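PDB 4G6X: Glyoxalase/bleomycin resistance protein/dioxygenase from Catenulispora acidiphila, which is of unproven function but belongs to the vicinal oxygen chelate superfamily and may act as a dioxygenase. Local coordinates for residues E41-G49 with E114-R122. Residues are numbered along the deposited sequence; the frame is centred on the assembly and turned at random.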
loop_
_atom_site.group_PDB
_atom_site.type_symbol
_atom_site.label_atom_id
_atom_site.label_comp_id
_atom_site.label_asym_id
_atom_site.label_seq_id
_atom_site.Cartn_x
_atom_site.Cartn_y
_atom_site.Cartn_z
ATOM N N GLU A 41 -14.394 8.446 -3.423
ATOM C CA GLU A 41 -15.288 7.387 -3.930
ATOM C C GLU A 41 -15.676 7.672 -5.383
ATOM O O GLU A 41 -15.595 6.787 -6.255
ATOM C CB GLU A 41 -16.543 7.257 -3.093
ATOM C CG GLU A 41 -17.376 6.089 -3.614
ATOM C CD GLU A 41 -18.647 5.829 -2.846
ATOM O OE1 GLU A 41 -18.909 6.500 -1.843
ATOM O OE2 GLU A 41 -19.408 4.944 -3.292
ATOM N N SER A 42 -16.110 8.907 -5.611
ATOM C CA SER A 42 -16.523 9.368 -6.948
ATOM C C SER A 42 -15.407 9.228 -7.975
ATOM O O SER A 42 -15.645 8.844 -9.109
ATOM C CB SER A 42 -16.925 10.863 -6.881
ATOM O OG SER A 42 -17.120 11.412 -8.190
ATOM N N PHE A 43 -14.190 9.655 -7.635
ATOM C CA PHE A 43 -13.060 9.569 -8.545
ATOM C C PHE A 43 -12.546 8.150 -8.831
ATOM O O PHE A 43 -12.337 7.750 -9.974
ATOM C CB PHE A 43 -11.869 10.408 -8.030
ATOM C CG PHE A 43 -10.760 10.489 -9.028
ATOM C CD1 PHE A 43 -10.780 11.486 -10.009
ATOM C CD2 PHE A 43 -9.685 9.582 -9.028
ATOM C CE1 PHE A 43 -9.763 11.537 -10.955
ATOM C CE2 PHE A 43 -8.681 9.662 -9.967
ATOM C CZ PHE A 43 -8.705 10.656 -10.910
ATOM N N TYR A 44 -12.352 7.382 -7.757
ATOM C CA TYR A 44 -11.739 6.084 -7.874
ATOM C C TYR A 44 -12.678 5.118 -8.557
ATOM O O TYR A 44 -12.199 4.288 -9.295
ATOM C CB TYR A 44 -11.285 5.511 -6.524
ATOM C CG TYR A 44 -9.897 6.094 -6.129
ATOM C CD1 TYR A 44 -9.720 7.404 -5.702
ATOM C CD2 TYR A 44 -8.758 5.343 -6.318
ATOM C CE1 TYR A 44 -8.433 7.916 -5.451
ATOM C CE2 TYR A 44 -7.501 5.816 -6.075
ATOM C CZ TYR A 44 -7.319 7.128 -5.600
ATOM O OH TYR A 44 -6.053 7.619 -5.352
ATOM N N THR A 45 -13.969 5.230 -8.280
ATOM C CA THR A 45 -14.972 4.400 -8.974
ATOM C C THR A 45 -15.399 4.971 -10.316
ATOM O O THR A 45 -15.377 4.254 -11.335
ATOM C CB THR A 45 -16.202 4.132 -8.092
ATOM O OG1 THR A 45 -16.939 5.352 -7.951
ATOM C CG2 THR A 45 -15.813 3.541 -6.794
ATOM N N GLY A 46 -15.737 6.257 -10.353
ATOM C CA GLY A 46 -16.304 6.869 -11.550
ATOM C C GLY A 46 -15.347 7.089 -12.692
ATOM O O GLY A 46 -15.710 6.987 -13.890
ATOM N N LYS A 47 -14.115 7.410 -12.363
ATOM C CA LYS A 47 -13.067 7.652 -13.357
ATOM C C LYS A 47 -12.157 6.442 -13.507
ATOM O O LYS A 47 -12.097 5.843 -14.589
ATOM C CB LYS A 47 -12.210 8.900 -12.982
ATOM C CG LYS A 47 -12.668 10.193 -13.586
ATOM C CD LYS A 47 -13.724 10.826 -12.755
ATOM C CE LYS A 47 -13.953 12.280 -13.216
ATOM N NZ LYS A 47 -15.026 12.805 -12.355
ATOM N N LEU A 48 -11.519 5.992 -12.427
ATOM C CA LEU A 48 -10.517 4.955 -12.521
ATOM C C LEU A 48 -11.112 3.548 -12.760
ATOM O O LEU A 48 -10.408 2.658 -13.231
ATOM C CB LEU A 48 -9.664 4.920 -11.262
ATOM C CG LEU A 48 -8.900 6.235 -11.027
ATOM C CD1 LEU A 48 -7.902 5.996 -9.846
ATOM C CD2 LEU A 48 -8.163 6.793 -12.233
ATOM N N GLY A 49 -12.377 3.361 -12.429
ATOM C CA GLY A 49 -13.069 2.097 -12.671
ATOM C C GLY A 49 -13.032 1.048 -11.579
ATOM O O GLY A 49 -13.474 -0.112 -11.786
ATOM N N GLU A 114 -5.630 7.448 -22.740
ATOM C CA GLU A 114 -6.581 8.083 -23.649
ATOM C C GLU A 114 -7.971 8.056 -23.024
ATOM O O GLU A 114 -8.684 9.042 -23.062
ATOM C CB GLU A 114 -6.581 7.405 -25.047
ATOM C CG GLU A 114 -6.473 8.406 -26.193
ATOM C CD GLU A 114 -5.239 9.313 -26.071
ATOM O OE1 GLU A 114 -4.109 8.809 -26.268
ATOM O OE2 GLU A 114 -5.391 10.527 -25.764
ATOM N N ARG A 115 -8.331 6.936 -22.411
ATOM C CA ARG A 115 -9.660 6.811 -21.803
ATOM C C ARG A 115 -9.823 7.801 -20.651
ATOM O O ARG A 115 -10.830 8.497 -20.528
ATOM C CB ARG A 115 -9.874 5.394 -21.280
ATOM C CG ARG A 115 -11.284 5.066 -20.801
ATOM C CD ARG A 115 -11.366 3.641 -20.249
ATOM N NE ARG A 115 -10.770 3.472 -18.925
ATOM C CZ ARG A 115 -11.350 3.866 -17.789
ATOM N NH1 ARG A 115 -12.552 4.452 -17.790
ATOM N NH2 ARG A 115 -10.725 3.684 -16.642
ATOM N N LEU A 116 -8.831 7.803 -19.784
ATOM C CA LEU A 116 -8.911 8.624 -18.588
ATOM C C LEU A 116 -8.853 10.097 -18.975
ATOM O O LEU A 116 -9.574 10.915 -18.403
ATOM C CB LEU A 116 -7.803 8.248 -17.644
ATOM C CG LEU A 116 -7.971 6.861 -17.049
ATOM C CD1 LEU A 116 -6.678 6.545 -16.336
ATOM C CD2 LEU A 116 -9.163 6.804 -16.116
ATOM N N SER A 117 -7.988 10.443 -19.923
ATOM C CA SER A 117 -7.907 11.834 -20.397
ATOM C C SER A 117 -9.266 12.298 -20.895
ATOM O O SER A 117 -9.686 13.438 -20.619
ATOM C CB SER A 117 -6.881 11.994 -21.511
ATOM O OG SER A 117 -5.563 11.811 -21.028
ATOM N N ALA A 118 -9.956 11.401 -21.606
ATOM C CA ALA A 118 -11.285 11.712 -22.150
ATOM C C ALA A 118 -12.311 11.998 -21.056
ATOM O O ALA A 118 -13.244 12.751 -21.287
ATOM C CB ALA A 118 -11.781 10.575 -23.063
ATOM N N LEU A 119 -12.117 11.402 -19.867
ATOM C CA LEU A 119 -13.002 11.566 -18.725
ATOM C C LEU A 119 -12.607 12.770 -17.848
ATOM O O LEU A 119 -13.243 13.010 -16.829
ATOM C CB LEU A 119 -12.941 10.318 -17.837
ATOM C CG LEU A 119 -13.584 9.072 -18.434
ATOM C CD1 LEU A 119 -13.365 7.871 -17.529
ATOM C CD2 LEU A 119 -15.070 9.332 -18.643
ATOM N N GLY A 120 -11.563 13.480 -18.270
ATOM C CA GLY A 120 -11.159 14.747 -17.656
ATOM C C GLY A 120 -10.205 14.496 -16.506
ATOM O O GLY A 120 -10.126 15.320 -15.558
ATOM N N VAL A 121 -9.488 13.372 -16.547
ATOM C CA VAL A 121 -8.427 13.115 -15.552
ATOM C C VAL A 121 -7.186 13.902 -15.963
ATOM O O VAL A 121 -6.800 13.936 -17.152
ATOM C CB VAL A 121 -8.082 11.599 -15.457
ATOM C CG1 VAL A 121 -6.867 11.355 -14.571
ATOM C CG2 VAL A 121 -9.254 10.763 -14.936
ATOM N N ARG A 122 -6.536 14.519 -14.999
ATOM C CA ARG A 122 -5.373 15.304 -15.254
ATOM C C ARG A 122 -4.108 14.466 -15.125
ATOM O O ARG A 122 -3.885 13.872 -14.104
ATOM C CB ARG A 122 -5.352 16.420 -14.229
ATOM C CG ARG A 122 -4.283 17.453 -14.387
ATOM C CD ARG A 122 -4.265 18.422 -13.216
ATOM N NE ARG A 122 -2.963 18.998 -13.144
ATOM C CZ ARG A 122 -2.171 18.966 -12.103
ATOM N NH1 ARG A 122 -2.532 18.420 -10.972
ATOM N NH2 ARG A 122 -1.004 19.499 -12.213
HETATM O O HOH W 1 -14.500 4.329 -15.586
#
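Lys47 offers its carbonyl oxygen, near the C-terminal end of helix 37-46, to Arg115 on helix 109-118, an example of how a helix terminus can be tied to a neighbouring helix through one backbone acceptor. Arg115 NH2 donates to Lys47 O over 3.3 Å in the carbonyl plane, with a bent N-H...O angle of 145°. Water 1 gives the same oxygen a second bond of 3.0 Å and accepts one from Arg115 NH1, closing a small bridge. The arginine chain is extended until chi3, where a turn to 75° swings the guanidinium edge toward the carbonyl. NH2 also forms a salt bridge with Glu112, consistent with a guanidinium held by both partners.

Apolar side chains flank this link. Leu119 CD1 lies 3.8 Å from Lys47 O, and Leu116 CD2 meets Leu48 CD2 at 4.0 Å, the two leucines crossing at about a right angle. Farther along, Val121 CG2 packs 3.7 Å from Lys47 CG and 4.1 Å from Phe43 CZ, while Lys47 CB sits over one face of the phenyl ring, offset toward its rim.

Behind them, a Schellman motif with Gly120 at positive phi ends helix 109-118 and leads into Val121. Leu138 of strand 134-139 touches Phe43, Leu116 and Val121; Met25 of the second subunit packs on Leu48 and Leu116. Within the glyoxalase/dioxygenase fold, the contact thus joins two helix C-termini beside the sheet containing strand 134-139 through mixed chemistry: a shared carbonyl, polarised perhaps by the cationic guanidinium, beside aliphatic packing.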